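Local coordinates for protein first ORF in transposon ISC1904 (Sulfolobus solfataricus, PDB 3ILX) that probably binds DNA and exchanges its strands as a serine recombinase of the IS607 type, seen here as its resolvase-like catalytic domain, at the interface of chains A and B. Coordinates in Å, arbitrary orientation; residue numbers count along the deposited sequence, not the author numbering. Chains: chain A/B, First ORF in transposon ISC1904.

The interface of chains A and B. Residues chain A 119, 122-123, 126, 128, 130; chain B 103-105, 108-109.
A:Ser128 and B:Glu105 meet tip to tip: the serine hydroxyl OG donates to the carboxylate oxygen OE2 at 2.5 Å, a short hydrogen bond. It reaches OE2 on the anti side, 18° out of the carboxylate plane. B:Glu105 makes the reach by standing extended, CG anti to its backbone N (chi1 -178°). Across the stem of that glutamate, at about a right angle, lies the selenomethionine A:Met126, its methyl CE 3.3 Å from B:Glu105 CB and its selenium SE against B:Glu105 CA. The A:Met126 chain bends at its last torsion (-53°), which turns the methyl toward the start of the partner's helix. An alanine in place of B:Glu105 would probably leave the A:Ser128 hydroxyl without its acceptor across the interface and open a gap beside the serine where CG and the carboxylate had stood.

One helical turn on, B:Leu108 pushes its two methyls into chain A. CD1 sits 3.8 Å from A:Leu123 CD2 and also touches CB of A:Lys122, while CD2 packs 3.9 Å from CE1 at the rim of the A:Phe119 ring. Beside it, B:Val109 CG2 rests on the aliphatic CG of A:Lys130, whose side-chain nitrogen NZ stays 6.4 Å from B:Glu105 OE2, so any attraction between them is probably weak.

Behind this layer the backbone N of A:Lys130 donates to A:Ser128 OG (3.0 Å), steadying the hydroxyl for its partner. The patch joins the first turns of helix 105-126 of chain B to the end of helix 105-125 of chain A and the loop leading into helix 131-142; a two-fold axis repeats it with the chains exchanged, in what is probably the dimer of this recombinase domain.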
ATOM      1  N   PHE A 119       3.214  13.235   3.598  1.00 29.29           N
ATOM      2  CA  PHE A 119       3.790  13.311   4.942  1.00 28.51           C
ATOM      3  C   PHE A 119       3.930  14.763   5.457  1.00 29.23           C
ATOM      4  O   PHE A 119       3.608  15.049   6.623  1.00 28.45           O
ATOM      5  CB  PHE A 119       5.141  12.585   4.966  1.00 28.97           C
ATOM      6  CG  PHE A 119       5.022  11.106   5.214  1.00 27.99           C
ATOM      7  CD1 PHE A 119       5.151  10.596   6.506  1.00 27.15           C
ATOM      8  CD2 PHE A 119       4.703  10.240   4.175  1.00 30.98           C
ATOM      9  CE1 PHE A 119       5.028   9.219   6.756  1.00 30.54           C
ATOM     10  CE2 PHE A 119       4.601   8.856   4.401  1.00 33.58           C
ATOM     11  CZ  PHE A 119       4.748   8.344   5.705  1.00 31.17           C
ATOM     12  N   LYS A 122       0.752  15.997   6.888  1.00 28.43           N
ATOM     13  CA  LYS A 122       0.509  15.422   8.213  1.00 27.73           C
ATOM     14  C   LYS A 122       1.425  16.025   9.285  1.00 27.47           C
ATOM     15  O   LYS A 122       0.987  16.271  10.392  1.00 28.09           O
ATOM     16  CB  LYS A 122       0.700  13.893   8.175  1.00 28.19           C
ATOM     17  CG  LYS A 122      -0.294  13.155   7.258  1.00 29.82           C
ATOM     18  CD  LYS A 122      -0.171  11.664   7.437  1.00 34.16           C
ATOM     19  CE  LYS A 122      -0.445  10.894   6.130  1.00 37.37           C
ATOM     20  NZ  LYS A 122      -1.902  10.807   5.803  1.00 41.58           N
ATOM     21  N   LEU A 123       2.704  16.228   8.969  1.00 26.51           N
ATOM     22  CA  LEU A 123       3.636  16.839   9.921  1.00 26.48           C
ATOM     23  C   LEU A 123       3.219  18.286  10.288  1.00 26.47           C
ATOM     24  O   LEU A 123       3.296  18.683  11.462  1.00 24.67           O
ATOM     25  CB  LEU A 123       5.071  16.803   9.383  1.00 27.26           C
ATOM     26  CG  LEU A 123       5.711  15.400   9.294  1.00 25.55           C
ATOM     27  CD1 LEU A 123       7.058  15.418   8.490  1.00 26.95           C
ATOM     28  CD2 LEU A 123       5.904  14.766  10.695  1.00 26.42           C
HETATM   29  N   MSE A 126       0.386  18.265  12.679  1.00 29.28           N
HETATM   30  CA  MSE A 126       0.716  18.072  14.082  1.00 29.95           C
HETATM   31  C   MSE A 126       1.780  19.058  14.586  1.00 29.75           C
HETATM   32  O   MSE A 126       2.299  18.890  15.697  1.00 29.43           O
HETATM   33  CB  MSE A 126       1.125  16.620  14.339  1.00 30.00           C
HETATM   34  CG  MSE A 126       2.277  16.167  13.524  1.00 33.89           C
HETATM   35 SE   MSE A 126       2.736  14.384  14.100  0.75 44.04          SE
HETATM   36  CE  MSE A 126       2.931  14.712  16.024  1.00 45.87           C
ATOM     37  N   SER A 128       4.890  19.522  13.721  1.00 29.39           N
ATOM     38  CA  SER A 128       6.144  18.875  13.963  1.00 30.36           C
ATOM     39  C   SER A 128       7.267  19.669  13.301  1.00 31.62           C
ATOM     40  O   SER A 128       7.137  20.107  12.152  1.00 31.72           O
ATOM     41  CB  SER A 128       6.108  17.496  13.334  1.00 29.41           C
ATOM     42  OG  SER A 128       7.414  16.994  13.182  1.00 29.14           O
ATOM     43  N   LYS A 130       9.775  18.449  12.046  1.00 29.87           N
ATOM     44  CA  LYS A 130      10.282  17.739  10.873  1.00 28.37           C
ATOM     45  C   LYS A 130       9.672  18.237   9.566  1.00 27.33           C
ATOM     46  O   LYS A 130      10.150  17.897   8.502  1.00 25.12           O
ATOM     47  CB  LYS A 130      10.072  16.228  11.021  1.00 29.48           C
ATOM     48  CG  LYS A 130      10.719  15.657  12.285  1.00 30.38           C
ATOM     49  CD  LYS A 130      12.208  15.341  12.088  1.00 35.39           C
ATOM     50  CE  LYS A 130      12.794  14.835  13.432  1.00 36.23           C
ATOM     51  NZ  LYS A 130      14.249  14.756  13.358  1.00 39.40           N
TER
ATOM     52  N   THR B 103      -1.617   9.933  15.049  1.00 37.26           N
ATOM     53  CA  THR B 103      -0.334   9.256  14.868  1.00 35.54           C
ATOM     54  C   THR B 103       0.797   9.953  15.638  1.00 34.55           C
ATOM     55  O   THR B 103       1.037  11.138  15.441  1.00 32.99           O
ATOM     56  CB  THR B 103       0.072   9.255  13.396  1.00 36.00           C
ATOM     57  OG1 THR B 103      -1.065   8.925  12.602  1.00 37.09           O
ATOM     58  CG2 THR B 103       1.203   8.232  13.136  1.00 33.71           C
ATOM     59  N   PRO B 104       1.522   9.203  16.488  1.00 33.95           N
ATOM     60  CA  PRO B 104       2.652   9.861  17.116  1.00 33.96           C
ATOM     61  C   PRO B 104       3.645  10.332  16.058  1.00 33.83           C
ATOM     62  O   PRO B 104       3.793   9.703  14.987  1.00 34.02           O
ATOM     63  CB  PRO B 104       3.250   8.764  18.009  1.00 34.19           C
ATOM     64  CG  PRO B 104       2.116   7.771  18.222  1.00 34.18           C
ATOM     65  CD  PRO B 104       1.396   7.793  16.902  1.00 33.81           C
ATOM     66  N   GLU B 105       4.283  11.462  16.340  1.00 33.28           N
ATOM     67  CA  GLU B 105       5.280  12.002  15.441  1.00 33.19           C
ATOM     68  C   GLU B 105       6.347  10.941  15.132  1.00 32.86           C
ATOM     69  O   GLU B 105       6.747  10.797  13.962  1.00 32.46           O
ATOM     70  CB  GLU B 105       5.928  13.268  16.036  1.00 33.88           C
ATOM     71  CG  GLU B 105       6.978  13.945  15.134  1.00 34.27           C
ATOM     72  CD  GLU B 105       7.830  14.949  15.892  1.00 37.37           C
ATOM     73  OE1 GLU B 105       8.061  14.768  17.100  1.00 40.31           O
ATOM     74  OE2 GLU B 105       8.286  15.925  15.291  1.00 38.83           O
ATOM     75  N   LEU B 108       5.235   8.518  12.266  1.00 32.45           N
ATOM     76  CA  LEU B 108       5.323   9.133  10.930  1.00 33.68           C
ATOM     77  C   LEU B 108       6.752   9.241  10.411  1.00 33.46           C
ATOM     78  O   LEU B 108       7.020   8.895   9.249  1.00 31.92           O
ATOM     79  CB  LEU B 108       4.735  10.539  10.912  1.00 34.51           C
ATOM     80  CG  LEU B 108       3.235  10.738  10.888  1.00 35.59           C
ATOM     81  CD1 LEU B 108       3.003  12.238  10.793  1.00 37.93           C
ATOM     82  CD2 LEU B 108       2.613  10.007   9.706  1.00 36.52           C
ATOM     83  N   VAL B 109       7.659   9.727  11.265  1.00 33.85           N
ATOM     84  CA  VAL B 109       9.070   9.900  10.866  1.00 34.92           C
ATOM     85  C   VAL B 109       9.698   8.553  10.619  1.00 35.46           C
ATOM     86  O   VAL B 109      10.391   8.350   9.620  1.00 36.35           O
ATOM     87  CB  VAL B 109       9.902  10.683  11.929  1.00 35.75           C
ATOM     88  CG1 VAL B 109      11.413  10.646  11.615  1.00 36.15           C
ATOM     89  CG2 VAL B 109       9.437  12.112  11.999  1.00 35.26           C
TER